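Local coordinates for YfkN protein (Bacillus subtilis subsp. subtilis, PDB 3GVE), which belongs to the calcineurin-like metallophosphoesterase family and carries a manganese and a magnesium ion side by side in a two-metal site, at residues Asp37-His50 with Pro280-Leu292. Sequence-based numbering, arbitrary orientation.
Sequences DFGLARTAQLIQKH and PSSWGKYLGVIDL
F38 and W283 form a T-shaped pair: the six-membered ring of W283 turns its edge to one face of F38, centroids 4.9 Å apart and planes at 75°, with W283 CE3 over the centre of the phenylalanine ring. F38 has CG between its own backbone N and carbonyl carbon (chi1 63°), which carries the side chain out beside that of W283, so that its ring face receives the indole edge. Next to F38 in sequence, G39 N donates to W283 O at 2.9 Å. T43 OG1 lies 2.7 Å from G284 O and 3.1 Å from G39 O, close enough to hydrogen-bond with either. G284, in the type I' turn S282-K285, brings its CA within 3.2 Å of that hydroxyl, leaving little room for a side chain. This turn leads from strand 275-280 into strand 286-297, joining the two sheets of the calcineurin-like metallophosphoesterase fold, and helix 40-53 packs on strand 286-297; the axes of segments 40-50 and 286-292 cross at -32°. L287, its CG anti to the backbone N, pushes CD2 against L46 CB and CD1 against I47 CG1, both at 3.8 Å. Two residues further along the strand, V289 CG2 lies over one face of the H50 ring, offset toward its rim, in a CH-pi contact, while H50 NE2 is hydrogen-bonded to E311 OE1. S282 touches the manganese ligand H251, and W283 makes a backbone hydrogen bond with D19, another manganese ligand.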
loop_
_atom_site.group_PDB
_atom_site.type_symbol
_atom_site.label_atom_id
_atom_site.label_comp_id
_atom_site.label_asym_id
_atom_site.label_seq_id
_atom_site.Cartn_x
_atom_site.Cartn_y
_atom_site.Cartn_z
ATOM N N ASP A 37 -3.370 -13.201 -5.148
ATOM C CA ASP A 37 -4.146 -12.379 -4.221
ATOM C C ASP A 37 -4.922 -11.252 -4.917
ATOM O O ASP A 37 -5.911 -10.802 -4.396
ATOM C CB ASP A 37 -3.163 -11.790 -3.183
ATOM C CG ASP A 37 -3.834 -11.029 -2.047
ATOM O OD1 ASP A 37 -3.436 -9.864 -1.778
ATOM O OD2 ASP A 37 -4.714 -11.607 -1.382
ATOM N N PHE A 38 -4.449 -10.789 -6.070
ATOM C CA PHE A 38 -5.012 -9.599 -6.711
ATOM C C PHE A 38 -4.685 -9.536 -8.193
ATOM O O PHE A 38 -4.000 -10.399 -8.708
ATOM C CB PHE A 38 -4.526 -8.324 -5.995
ATOM C CG PHE A 38 -3.020 -8.089 -6.051
ATOM C CD1 PHE A 38 -2.437 -7.556 -7.172
ATOM C CD2 PHE A 38 -2.211 -8.361 -4.964
ATOM C CE1 PHE A 38 -1.086 -7.312 -7.234
ATOM C CE2 PHE A 38 -0.864 -8.120 -5.026
ATOM C CZ PHE A 38 -0.296 -7.607 -6.170
ATOM N N GLY A 39 -5.178 -8.501 -8.866
ATOM C CA GLY A 39 -4.832 -8.232 -10.249
ATOM C C GLY A 39 -5.979 -8.382 -11.225
ATOM O O GLY A 39 -6.741 -9.315 -11.123
ATOM N N LEU A 40 -6.087 -7.438 -12.152
ATOM C CA LEU A 40 -7.153 -7.437 -13.146
ATOM C C LEU A 40 -7.159 -8.710 -13.998
ATOM O O LEU A 40 -8.195 -9.137 -14.424
ATOM C CB LEU A 40 -7.060 -6.179 -14.011
ATOM C CG LEU A 40 -8.216 -5.916 -14.992
ATOM C CD1 LEU A 40 -9.582 -5.976 -14.310
ATOM C CD2 LEU A 40 -7.986 -4.580 -15.685
ATOM N N ALA A 41 -5.996 -9.315 -14.203
ATOM C CA ALA A 41 -5.937 -10.583 -14.917
ATOM C C ALA A 41 -6.804 -11.660 -14.246
ATOM O O ALA A 41 -7.338 -12.508 -14.926
ATOM C CB ALA A 41 -4.496 -11.058 -15.060
ATOM N N ARG A 42 -6.946 -11.606 -12.924
ATOM C CA ARG A 42 -7.845 -12.506 -12.204
ATOM C C ARG A 42 -9.277 -11.981 -12.159
ATOM O O ARG A 42 -10.192 -12.717 -12.385
ATOM C CB ARG A 42 -7.309 -12.806 -10.795
ATOM C CG ARG A 42 -6.124 -13.764 -10.858
ATOM C CD ARG A 42 -5.450 -14.001 -9.519
ATOM N NE ARG A 42 -4.433 -15.053 -9.655
ATOM C CZ ARG A 42 -4.652 -16.340 -9.434
ATOM N NH1 ARG A 42 -5.829 -16.782 -9.017
ATOM N NH2 ARG A 42 -3.660 -17.194 -9.603
ATOM N N THR A 43 -9.453 -10.692 -11.902
ATOM C CA THR A 43 -10.807 -10.132 -11.844
ATOM C C THR A 43 -11.561 -10.339 -13.155
ATOM O O THR A 43 -12.758 -10.549 -13.151
ATOM C CB THR A 43 -10.784 -8.617 -11.522
ATOM O OG1 THR A 43 -9.634 -8.309 -10.739
ATOM C CG2 THR A 43 -12.063 -8.182 -10.787
ATOM N N ALA A 44 -10.831 -10.278 -14.262
ATOM C CA ALA A 44 -11.410 -10.433 -15.582
ATOM C C ALA A 44 -12.049 -11.811 -15.778
ATOM O O ALA A 44 -12.901 -11.959 -16.612
ATOM C CB ALA A 44 -10.358 -10.144 -16.659
ATOM N N GLN A 45 -11.641 -12.795 -14.979
ATOM C CA GLN A 45 -12.263 -14.110 -15.037
ATOM C C GLN A 45 -13.664 -14.039 -14.453
ATOM O O GLN A 45 -14.557 -14.661 -14.976
ATOM C CB GLN A 45 -11.409 -15.169 -14.323
ATOM C CG GLN A 45 -9.991 -15.323 -14.886
ATOM C CD GLN A 45 -9.943 -15.955 -16.254
ATOM O OE1 GLN A 45 -10.528 -15.475 -17.191
ATOM N NE2 GLN A 45 -9.189 -17.040 -16.362
ATOM N N LEU A 46 -13.850 -13.248 -13.394
ATOM C CA LEU A 46 -15.198 -13.004 -12.867
ATOM C C LEU A 46 -16.048 -12.214 -13.858
ATOM O O LEU A 46 -17.230 -12.452 -13.994
ATOM C CB LEU A 46 -15.162 -12.250 -11.537
ATOM C CG LEU A 46 -14.477 -12.951 -10.367
ATOM C CD1 LEU A 46 -14.501 -12.040 -9.133
ATOM C CD2 LEU A 46 -15.139 -14.290 -10.057
ATOM N N ILE A 47 -15.423 -11.256 -14.530
ATOM C CA ILE A 47 -16.134 -10.449 -15.525
ATOM C C ILE A 47 -16.715 -11.378 -16.613
ATOM O O ILE A 47 -17.862 -11.265 -16.981
ATOM C CB ILE A 47 -15.213 -9.352 -16.149
ATOM C CG1 ILE A 47 -14.844 -8.291 -15.087
ATOM C CG2 ILE A 47 -15.871 -8.731 -17.393
ATOM C CD1 ILE A 47 -13.781 -7.295 -15.500
ATOM N N GLN A 48 -15.882 -12.276 -17.130
ATOM C CA GLN A 48 -16.289 -13.204 -18.176
ATOM C C GLN A 48 -17.435 -14.078 -17.681
ATOM O O GLN A 48 -18.422 -14.258 -18.370
ATOM C CB GLN A 48 -15.118 -14.093 -18.618
ATOM C CG GLN A 48 -15.496 -14.987 -19.802
ATOM C CD GLN A 48 -14.357 -15.816 -20.316
ATOM O OE1 GLN A 48 -13.216 -15.372 -20.375
ATOM N NE2 GLN A 48 -14.675 -17.030 -20.734
ATOM N N LYS A 49 -17.300 -14.594 -16.474
ATOM C CA LYS A 49 -18.349 -15.436 -15.920
ATOM C C LYS A 49 -19.700 -14.705 -15.838
ATOM O O LYS A 49 -20.721 -15.227 -16.236
ATOM C CB LYS A 49 -17.964 -15.960 -14.545
ATOM C CG LYS A 49 -19.110 -16.709 -13.883
ATOM C CD LYS A 49 -18.658 -17.342 -12.629
ATOM C CE LYS A 49 -18.639 -16.363 -11.488
ATOM N NZ LYS A 49 -18.696 -17.093 -10.213
ATOM N N HIS A 50 -19.691 -13.484 -15.312
ATOM C CA HIS A 50 -20.931 -12.737 -15.180
ATOM C C HIS A 50 -21.519 -12.348 -16.536
ATOM O O HIS A 50 -22.718 -12.399 -16.720
ATOM C CB HIS A 50 -20.720 -11.552 -14.242
ATOM C CG HIS A 50 -20.710 -11.950 -12.809
ATOM N ND1 HIS A 50 -21.858 -12.017 -12.054
ATOM C CD2 HIS A 50 -19.703 -12.356 -12.007
ATOM C CE1 HIS A 50 -21.552 -12.435 -10.843
ATOM N NE2 HIS A 50 -20.251 -12.650 -10.788
ATOM N N PRO A 280 -16.139 -2.779 -4.355
ATOM C CA PRO A 280 -15.399 -4.034 -4.507
ATOM C C PRO A 280 -13.914 -3.942 -4.161
ATOM O O PRO A 280 -13.054 -4.209 -4.963
ATOM C CB PRO A 280 -15.611 -4.376 -5.982
ATOM C CG PRO A 280 -15.721 -3.059 -6.645
ATOM C CD PRO A 280 -16.485 -2.192 -5.666
ATOM N N SER A 281 -13.636 -3.602 -2.917
ATOM C CA SER A 281 -12.293 -3.701 -2.343
ATOM C C SER A 281 -11.297 -2.829 -3.129
ATOM O O SER A 281 -11.588 -1.693 -3.455
ATOM C CB SER A 281 -11.865 -5.189 -2.292
ATOM O OG SER A 281 -10.675 -5.338 -1.530
ATOM N N SER A 282 -10.113 -3.363 -3.381
ATOM C CA SER A 282 -9.088 -2.664 -4.143
ATOM C C SER A 282 -8.251 -3.703 -4.893
ATOM O O SER A 282 -8.320 -4.881 -4.607
ATOM C CB SER A 282 -8.219 -1.796 -3.234
ATOM O OG SER A 282 -7.503 -2.595 -2.322
ATOM N N TRP A 283 -7.511 -3.237 -5.888
ATOM C CA TRP A 283 -6.531 -4.031 -6.637
ATOM C C TRP A 283 -7.123 -5.211 -7.414
ATOM O O TRP A 283 -6.415 -6.129 -7.782
ATOM C CB TRP A 283 -5.404 -4.524 -5.703
ATOM C CG TRP A 283 -4.548 -3.450 -5.117
ATOM C CD1 TRP A 283 -4.801 -2.133 -5.051
ATOM C CD2 TRP A 283 -3.272 -3.651 -4.501
ATOM N NE1 TRP A 283 -3.751 -1.477 -4.430
ATOM C CE2 TRP A 283 -2.801 -2.396 -4.083
ATOM C CE3 TRP A 283 -2.488 -4.779 -4.263
ATOM C CZ2 TRP A 283 -1.565 -2.228 -3.443
ATOM C CZ3 TRP A 283 -1.267 -4.614 -3.632
ATOM C CH2 TRP A 283 -0.820 -3.349 -3.234
ATOM N N GLY A 284 -8.427 -5.173 -7.647
ATOM C CA GLY A 284 -9.105 -6.248 -8.345
ATOM C C GLY A 284 -9.441 -7.452 -7.487
ATOM O O GLY A 284 -9.759 -8.484 -8.011
ATOM N N LYS A 285 -9.400 -7.310 -6.167
ATOM C CA LYS A 285 -9.690 -8.429 -5.259
ATOM C C LYS A 285 -11.155 -8.902 -5.250
ATOM O O LYS A 285 -11.448 -10.021 -4.872
ATOM C CB LYS A 285 -9.220 -8.099 -3.834
ATOM C CG LYS A 285 -7.688 -7.982 -3.701
ATOM C CD LYS A 285 -7.276 -7.443 -2.327
ATOM C CE LYS A 285 -5.760 -7.270 -2.195
ATOM N NZ LYS A 285 -5.443 -6.742 -0.837
ATOM N N TYR A 286 -12.050 -8.026 -5.687
ATOM C CA TYR A 286 -13.474 -8.308 -5.795
ATOM C C TYR A 286 -13.986 -7.647 -7.072
ATOM O O TYR A 286 -13.398 -6.680 -7.548
ATOM C CB TYR A 286 -14.224 -7.711 -4.609
ATOM C CG TYR A 286 -14.141 -8.489 -3.322
ATOM C CD1 TYR A 286 -15.226 -9.213 -2.868
ATOM C CD2 TYR A 286 -12.996 -8.474 -2.552
ATOM C CE1 TYR A 286 -15.165 -9.923 -1.668
ATOM C CE2 TYR A 286 -12.930 -9.181 -1.358
ATOM C CZ TYR A 286 -14.013 -9.894 -0.934
ATOM O OH TYR A 286 -13.944 -10.595 0.252
ATOM N N LEU A 287 -15.070 -8.187 -7.609
ATOM C CA LEU A 287 -15.850 -7.543 -8.658
ATOM C C LEU A 287 -17.182 -7.097 -8.044
ATOM O O LEU A 287 -17.816 -7.844 -7.314
ATOM C CB LEU A 287 -16.139 -8.536 -9.774
ATOM C CG LEU A 287 -16.889 -7.965 -10.980
ATOM C CD1 LEU A 287 -16.014 -6.954 -11.701
ATOM C CD2 LEU A 287 -17.321 -9.095 -11.916
ATOM N N GLY A 288 -17.610 -5.882 -8.360
ATOM C CA GLY A 288 -18.923 -5.409 -7.945
ATOM C C GLY A 288 -19.963 -5.836 -8.963
ATOM O O GLY A 288 -19.711 -5.832 -10.149
ATOM N N VAL A 289 -21.146 -6.175 -8.473
ATOM C CA VAL A 289 -22.229 -6.652 -9.329
ATOM C C VAL A 289 -23.527 -6.024 -8.860
ATOM O O VAL A 289 -23.955 -6.262 -7.754
ATOM C CB VAL A 289 -22.354 -8.209 -9.295
ATOM C CG1 VAL A 289 -23.460 -8.684 -10.232
ATOM C CG2 VAL A 289 -21.027 -8.864 -9.653
ATOM N N ILE A 290 -24.134 -5.217 -9.720
ATOM C CA ILE A 290 -25.458 -4.679 -9.449
ATOM C C ILE A 290 -26.464 -5.225 -10.460
ATOM O O ILE A 290 -26.243 -5.172 -11.648
ATOM C CB ILE A 290 -25.458 -3.139 -9.491
ATOM C CG1 ILE A 290 -24.674 -2.600 -8.290
ATOM C CG2 ILE A 290 -26.862 -2.594 -9.531
ATOM C CD1 ILE A 290 -24.580 -1.084 -8.237
ATOM N N ASP A 291 -27.563 -5.754 -9.945
ATOM C CA ASP A 291 -28.664 -6.234 -10.778
ATOM C C ASP A 291 -29.819 -5.258 -10.645
ATOM O O ASP A 291 -30.211 -4.902 -9.555
ATOM C CB ASP A 291 -29.076 -7.649 -10.359
ATOM C CG ASP A 291 -27.987 -8.666 -10.650
ATOM O OD1 ASP A 291 -27.724 -8.928 -11.819
ATOM O OD2 ASP A 291 -27.364 -9.162 -9.698
ATOM N N LEU A 292 -30.319 -4.812 -11.788
ATOM C CA LEU A 292 -31.516 -3.975 -11.862
ATOM C C LEU A 292 -32.612 -4.729 -12.601
ATOM O O LEU A 292 -32.377 -5.252 -13.669
ATOM C CB LEU A 292 -31.231 -2.679 -12.612
ATOM C CG LEU A 292 -30.150 -1.753 -12.027
ATOM C CD1 LEU A 292 -29.972 -0.488 -12.844
ATOM C CD2 LEU A 292 -30.432 -1.445 -10.548
#